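Local coordinates for glycosyl hydrolase family 2, TIM barrel domain protein (Faecalibacterium prausnitzii A2-165, PDB 6ED2) that probably hydrolyses beta-glucuronides, as a glycoside hydrolase family 2 beta-glucuronidase of a human gut bacterium, at residues Val117-Arg122 with Asn162-Thr167; Met168-Thr173 with Pro186-Tyr191. One frame throughout, in Å; residues are numbered along the deposited sequence.

Interaction 1 (Val117-Arg122 with Asn162-Thr167); sequences VTHRAR and NELSET
Asn162 meets His119 first: the imidazole CD2 sits 3.5 Å from Asn162 O, with that oxygen at the ring edge and near its plane. The amide of Asn162 leads off the other way and is held at both ends, OD1 by Gly91 N and ND2 by Tyr89 O. At Glu163 the contact is polar. Its backbone O takes the one hydrogen bond between the segments, from Arg120 NH1, 2.9 Å long and nearly straight at 168°. The oxygen lies close to the guanidinium plane, whereas the donor is tilted 20° from the carbonyl plane. A bend at chi3 (51°) turns the arginine tip toward this carbonyl; NH1 also bonds Asn161 OD1, and NE forms a salt bridge with Glu134. With an alanine in place of Arg120, Glu163 O would probably lose this donor and Glu134 its charged mate. Glu163 OE1 is hydrogen-bonded to Asn161 ND2. Next along, Leu164 brings CD2 to 3.6 Å from His119 NE2, approaching the ring obliquely, while NE2 is hydrogen-bonded to Asn192 OD1. Thr118 CG2, from the same segment as the imidazole, lies over one face of it. Beyond Leu164 the chain departs, and Ser165 OG and Thr167 OG1 share a hydrogen bond of 3.1 Å. His119 follows a cis peptide bond and, with Arg120, faces Asn161 in a classic beta bulge at the start of strand 120-125. The antiparallel sheet that holds this strand belongs to the sugar-binding domain; strand 120-125 pairs with both 128-134 and 152-161, and Leu164 reaches over to strand 182-186.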
loop_
_atom_site.group_PDB
_atom_site.type_symbol
_atom_site.label_atom_id
_atom_site.label_comp_id
_atom_site.label_asym_id
_atom_site.label_seq_id
_atom_site.Cartn_x
_atom_site.Cartn_y
_atom_site.Cartn_z
ATOM N N VAL A 117 -20.143 -29.430 7.930
ATOM C CA VAL A 117 -20.881 -28.347 8.568
ATOM C C VAL A 117 -20.095 -27.960 9.810
ATOM O O VAL A 117 -19.752 -28.822 10.625
ATOM C CB VAL A 117 -22.332 -28.740 8.933
ATOM C CG1 VAL A 117 -23.040 -27.572 9.598
ATOM C CG2 VAL A 117 -23.129 -29.186 7.686
ATOM N N THR A 118 -19.777 -26.680 9.949
ATOM C CA THR A 118 -18.847 -26.215 10.973
ATOM C C THR A 118 -19.620 -25.473 12.051
ATOM O O THR A 118 -20.305 -24.492 11.742
ATOM C CB THR A 118 -17.791 -25.323 10.329
ATOM O OG1 THR A 118 -17.166 -26.046 9.251
ATOM C CG2 THR A 118 -16.754 -24.876 11.352
ATOM N N HIS A 119 -19.531 -25.923 13.311
ATOM C CA HIS A 119 -18.697 -27.024 13.815
ATOM C C HIS A 119 -19.471 -28.330 14.074
ATOM O O HIS A 119 -18.889 -29.401 14.179
ATOM C CB HIS A 119 -18.044 -26.606 15.138
ATOM C CG HIS A 119 -16.900 -25.663 14.985
ATOM N ND1 HIS A 119 -15.719 -26.021 14.369
ATOM C CD2 HIS A 119 -16.745 -24.379 15.384
ATOM C CE1 HIS A 119 -14.891 -24.989 14.379
ATOM N NE2 HIS A 119 -15.493 -23.979 14.985
ATOM N N ARG A 120 -20.782 -28.213 14.257
ATOM C CA ARG A 120 -21.636 -29.357 14.554
ATOM C C ARG A 120 -22.987 -29.090 13.908
ATOM O O ARG A 120 -23.324 -27.945 13.592
ATOM C CB ARG A 120 -21.783 -29.583 16.067
ATOM C CG ARG A 120 -22.321 -28.363 16.858
ATOM C CD ARG A 120 -22.014 -28.482 18.372
ATOM N NE ARG A 120 -20.596 -28.767 18.545
ATOM C CZ ARG A 120 -19.662 -27.834 18.712
ATOM N NH1 ARG A 120 -19.988 -26.542 18.773
ATOM N NH2 ARG A 120 -18.397 -28.202 18.834
ATOM N N ALA A 121 -23.769 -30.149 13.722
ATOM C CA ALA A 121 -25.002 -30.021 12.953
ATOM C C ALA A 121 -26.066 -30.996 13.446
ATOM O O ALA A 121 -25.764 -32.127 13.843
ATOM C CB ALA A 121 -24.734 -30.253 11.459
ATOM N N ARG A 122 -27.311 -30.534 13.418
ATOM C CA ARG A 122 -28.501 -31.371 13.518
ATOM C C ARG A 122 -29.320 -31.144 12.255
ATOM O O ARG A 122 -29.691 -30.006 11.946
ATOM C CB ARG A 122 -29.320 -31.037 14.769
ATOM C CG ARG A 122 -28.555 -31.285 16.070
ATOM C CD ARG A 122 -29.298 -30.784 17.280
ATOM N NE ARG A 122 -30.604 -31.422 17.427
ATOM C CZ ARG A 122 -31.518 -31.007 18.298
ATOM N NH1 ARG A 122 -31.253 -29.964 19.087
ATOM N NH2 ARG A 122 -32.690 -31.625 18.386
ATOM N N ASN A 162 -21.388 -23.062 16.280
ATOM C CA ASN A 162 -19.954 -22.829 16.123
ATOM C C ASN A 162 -19.267 -22.495 17.443
ATOM O O ASN A 162 -18.171 -21.918 17.442
ATOM C CB ASN A 162 -19.700 -21.723 15.098
ATOM C CG ASN A 162 -20.226 -20.378 15.552
ATOM O OD1 ASN A 162 -20.961 -20.287 16.535
ATOM N ND2 ASN A 162 -19.858 -19.318 14.827
ATOM N N GLU A 163 -19.892 -22.831 18.566
ATOM C CA GLU A 163 -19.273 -22.583 19.858
ATOM C C GLU A 163 -18.057 -23.481 20.045
ATOM O O GLU A 163 -17.993 -24.602 19.532
ATOM C CB GLU A 163 -20.282 -22.797 20.984
ATOM C CG GLU A 163 -21.317 -21.710 21.026
ATOM C CD GLU A 163 -22.462 -21.987 21.994
ATOM O OE1 GLU A 163 -23.547 -22.390 21.537
ATOM O OE2 GLU A 163 -22.295 -21.755 23.203
ATOM N N LEU A 164 -17.072 -22.950 20.761
ATOM C CA LEU A 164 -15.827 -23.638 21.045
ATOM C C LEU A 164 -15.801 -24.156 22.482
ATOM O O LEU A 164 -16.369 -23.551 23.394
ATOM C CB LEU A 164 -14.652 -22.695 20.808
ATOM C CG LEU A 164 -14.490 -22.219 19.360
ATOM C CD1 LEU A 164 -13.294 -21.286 19.254
ATOM C CD2 LEU A 164 -14.360 -23.410 18.402
ATOM N N SER A 165 -15.117 -25.281 22.681
ATOM C CA SER A 165 -14.920 -25.836 24.019
ATOM C C SER A 165 -13.579 -26.555 24.053
ATOM O O SER A 165 -12.880 -26.657 23.039
ATOM C CB SER A 165 -16.047 -26.799 24.407
ATOM O OG SER A 165 -15.826 -28.045 23.763
ATOM N N GLU A 166 -13.234 -27.072 25.234
ATOM C CA GLU A 166 -11.996 -27.803 25.443
ATOM C C GLU A 166 -12.137 -29.299 25.168
ATOM O O GLU A 166 -11.179 -30.049 25.391
ATOM C CB GLU A 166 -11.490 -27.578 26.872
ATOM C CG GLU A 166 -11.287 -26.109 27.201
ATOM C CD GLU A 166 -10.612 -25.877 28.548
ATOM O OE1 GLU A 166 -10.606 -26.805 29.389
ATOM O OE2 GLU A 166 -10.057 -24.770 28.747
ATOM N N THR A 167 -13.297 -29.752 24.688
ATOM C CA THR A 167 -13.478 -31.162 24.365
ATOM C C THR A 167 -13.658 -31.410 22.869
ATOM O O THR A 167 -13.999 -32.532 22.478
ATOM C CB THR A 167 -14.666 -31.744 25.143
ATOM O OG1 THR A 167 -15.805 -30.891 24.998
ATOM C CG2 THR A 167 -14.328 -31.862 26.616
#

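Interaction 2 (Met168-Thr173 with Pro186-Tyr191)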
loop_
_atom_site.group_PDB
_atom_site.type_symbol
_atom_site.label_atom_id
_atom_site.label_comp_id
_atom_site.label_asym_id
_atom_site.label_seq_id
_atom_site.Cartn_x
_atom_site.Cartn_y
_atom_site.Cartn_z
ATOM N N MET A 168 -13.408 -30.413 22.022
ATOM C CA MET A 168 -13.616 -30.541 20.586
ATOM C C MET A 168 -12.327 -30.244 19.827
ATOM O O MET A 168 -11.370 -29.675 20.355
ATOM C CB MET A 168 -14.711 -29.582 20.102
ATOM C CG MET A 168 -14.328 -28.120 20.330
ATOM S SD MET A 168 -15.493 -26.929 19.640
ATOM C CE MET A 168 -15.067 -26.999 17.883
ATOM N N LEU A 169 -12.335 -30.615 18.554
ATOM C CA LEU A 169 -11.281 -30.272 17.622
ATOM C C LEU A 169 -11.838 -29.307 16.585
ATOM O O LEU A 169 -12.715 -29.704 15.798
ATOM C CB LEU A 169 -10.752 -31.530 16.947
ATOM C CG LEU A 169 -9.876 -32.494 17.744
ATOM C CD1 LEU A 169 -10.654 -33.275 18.805
ATOM C CD2 LEU A 169 -9.271 -33.442 16.748
ATOM N N PRO A 170 -11.369 -28.048 16.515
ATOM C CA PRO A 170 -10.282 -27.447 17.299
ATOM C C PRO A 170 -10.756 -26.910 18.647
ATOM O O PRO A 170 -11.954 -26.698 18.844
ATOM C CB PRO A 170 -9.811 -26.306 16.403
ATOM C CG PRO A 170 -11.087 -25.839 15.734
ATOM C CD PRO A 170 -11.930 -27.091 15.537
ATOM N N ALA A 171 -9.821 -26.673 19.562
ATOM C CA ALA A 171 -10.154 -26.375 20.950
ATOM C C ALA A 171 -10.189 -24.875 21.217
ATOM O O ALA A 171 -9.430 -24.093 20.639
ATOM C CB ALA A 171 -9.139 -27.036 21.885
ATOM N N GLY A 172 -11.067 -24.479 22.122
ATOM C CA GLY A 172 -11.078 -23.099 22.560
ATOM C C GLY A 172 -12.118 -22.937 23.631
ATOM O O GLY A 172 -12.522 -23.912 24.266
ATOM N N THR A 173 -12.549 -21.698 23.840
ATOM C CA THR A 173 -13.680 -21.445 24.719
ATOM C C THR A 173 -14.552 -20.384 24.066
ATOM O O THR A 173 -14.231 -19.860 22.992
ATOM C CB THR A 173 -13.219 -21.034 26.132
ATOM O OG1 THR A 173 -14.366 -20.814 26.960
ATOM C CG2 THR A 173 -12.377 -19.753 26.107
ATOM N N PRO A 186 -10.850 -18.598 20.537
ATOM C CA PRO A 186 -10.086 -19.789 20.147
ATOM C C PRO A 186 -8.779 -19.892 20.911
ATOM O O PRO A 186 -8.182 -18.885 21.286
ATOM C CB PRO A 186 -9.816 -19.569 18.653
ATOM C CG PRO A 186 -10.729 -18.463 18.223
ATOM C CD PRO A 186 -10.948 -17.615 19.443
ATOM N N TYR A 187 -8.332 -21.135 21.130
ATOM C CA TYR A 187 -6.953 -21.378 21.532
ATOM C C TYR A 187 -6.058 -21.541 20.327
ATOM O O TYR A 187 -4.918 -22.001 20.472
ATOM C CB TYR A 187 -6.824 -22.631 22.415
ATOM C CG TYR A 187 -7.626 -22.619 23.696
ATOM C CD1 TYR A 187 -8.163 -21.432 24.206
ATOM C CD2 TYR A 187 -7.855 -23.804 24.396
ATOM C CE1 TYR A 187 -8.905 -21.433 25.376
ATOM C CE2 TYR A 187 -8.591 -23.818 25.550
ATOM C CZ TYR A 187 -9.114 -22.637 26.042
ATOM O OH TYR A 187 -9.841 -22.661 27.198
ATOM N N PHE A 188 -6.563 -21.199 19.141
ATOM C CA PHE A 188 -5.836 -21.376 17.897
ATOM C C PHE A 188 -5.753 -20.048 17.160
ATOM O O PHE A 188 -6.477 -19.094 17.444
ATOM C CB PHE A 188 -6.474 -22.452 17.002
ATOM C CG PHE A 188 -7.960 -22.336 16.871
ATOM C CD1 PHE A 188 -8.526 -21.531 15.879
ATOM C CD2 PHE A 188 -8.799 -23.039 17.727
ATOM C CE1 PHE A 188 -9.922 -21.432 15.739
ATOM C CE2 PHE A 188 -10.187 -22.945 17.618
ATOM C CZ PHE A 188 -10.755 -22.141 16.620
ATOM N N ASP A 189 -4.805 -19.927 16.236
ATOM C CA ASP A 189 -4.553 -18.597 15.675
ATOM C C ASP A 189 -5.623 -18.174 14.665
ATOM O O ASP A 189 -5.928 -16.983 14.572
ATOM C CB ASP A 189 -3.154 -18.550 15.038
ATOM C CG ASP A 189 -2.683 -17.128 14.704
ATOM O OD1 ASP A 189 -1.626 -16.981 14.040
ATOM O OD2 ASP A 189 -3.360 -16.157 15.098
ATOM N N PHE A 190 -6.248 -19.112 13.957
ATOM C CA PHE A 190 -7.048 -18.782 12.784
ATOM C C PHE A 190 -8.479 -18.401 13.163
ATOM O O PHE A 190 -8.983 -18.773 14.226
ATOM C CB PHE A 190 -7.028 -19.940 11.766
ATOM C CG PHE A 190 -7.369 -21.301 12.344
ATOM C CD1 PHE A 190 -8.645 -21.844 12.176
ATOM C CD2 PHE A 190 -6.406 -22.059 12.994
ATOM C CE1 PHE A 190 -8.966 -23.109 12.673
ATOM C CE2 PHE A 190 -6.715 -23.329 13.493
ATOM C CZ PHE A 190 -8.006 -23.853 13.326
ATOM N N TYR A 191 -9.116 -17.614 12.296
ATOM C CA TYR A 191 -10.455 -17.121 12.577
ATOM C C TYR A 191 -11.461 -18.275 12.644
ATOM O O TYR A 191 -11.367 -19.259 11.903
ATOM C CB TYR A 191 -10.887 -16.103 11.517
ATOM C CG TYR A 191 -12.108 -15.296 11.930
ATOM C CD1 TYR A 191 -11.969 -14.112 12.644
ATOM C CD2 TYR A 191 -13.404 -15.737 11.634
ATOM C CE1 TYR A 191 -13.082 -13.373 13.047
ATOM C CE2 TYR A 191 -14.528 -15.004 12.039
ATOM C CZ TYR A 191 -14.350 -13.828 12.749
ATOM O OH TYR A 191 -15.444 -13.090 13.158
#
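Gly172 and Pro186 form an antiparallel non-hydrogen-bonded pair, CA to CA 4.2 Å, at one end of the two-stranded beta hairpin of strands 172-176 and 182-186. Just past it, Tyr187 N donates to Ala171 O over 3.2 Å. The pairing is close enough that a CB on Gly172 would run into Pro186 CA. The bare glycine instead sets its CA over one face of the Tyr187 ring, a CH-pi contact 3.6 Å from the centroid and only 8° off the normal. Farther out on that ring Thr173 crosses at a slant, CG2 near CE1, and Tyr187 OH is hydrogen-bonded to Glu166 OE2. Within 186-191, Pro186 CB lies over one face of Phe188, and Phe188 CD1 over a face of Phe190. Phe188 takes chi1 46°, placing CG between its backbone N and carbonyl carbon, and the ring thus reaches Pro170, which follows a cis peptide bond. Phe190 also meets the His322 ring, and its side chain merely lies near a bound magnesium ion, with no coordination implied. Pro170 CG approaches Phe188 CE2 obliquely at 3.6 Å, and Ala171 O sits at the edge of the same ring, 3.2 Å from CD2.

From the N terminus, the chain enters interaction 1 at 117-122, runs through strands 120-125, 128-134, 140-143 and 152-161, and returns at 162-167 to close that loop. Interaction 2 opens at the very next residue, and 168-173 meets 186-191 after the short hairpin. The two contacts are in series, neither nested nor crossed, with centres 10 Å apart. They nevertheless touch: Ser165 O probably accepts a hydrogen bond from Gly172 N, and the sulfur of Met168 packs against Arg120 NH2 and Glu163 O. Together they tie the large antiparallel sheet to the hairpin, while the lead-in residues 169-171 lie against Val381 and helix 409-427.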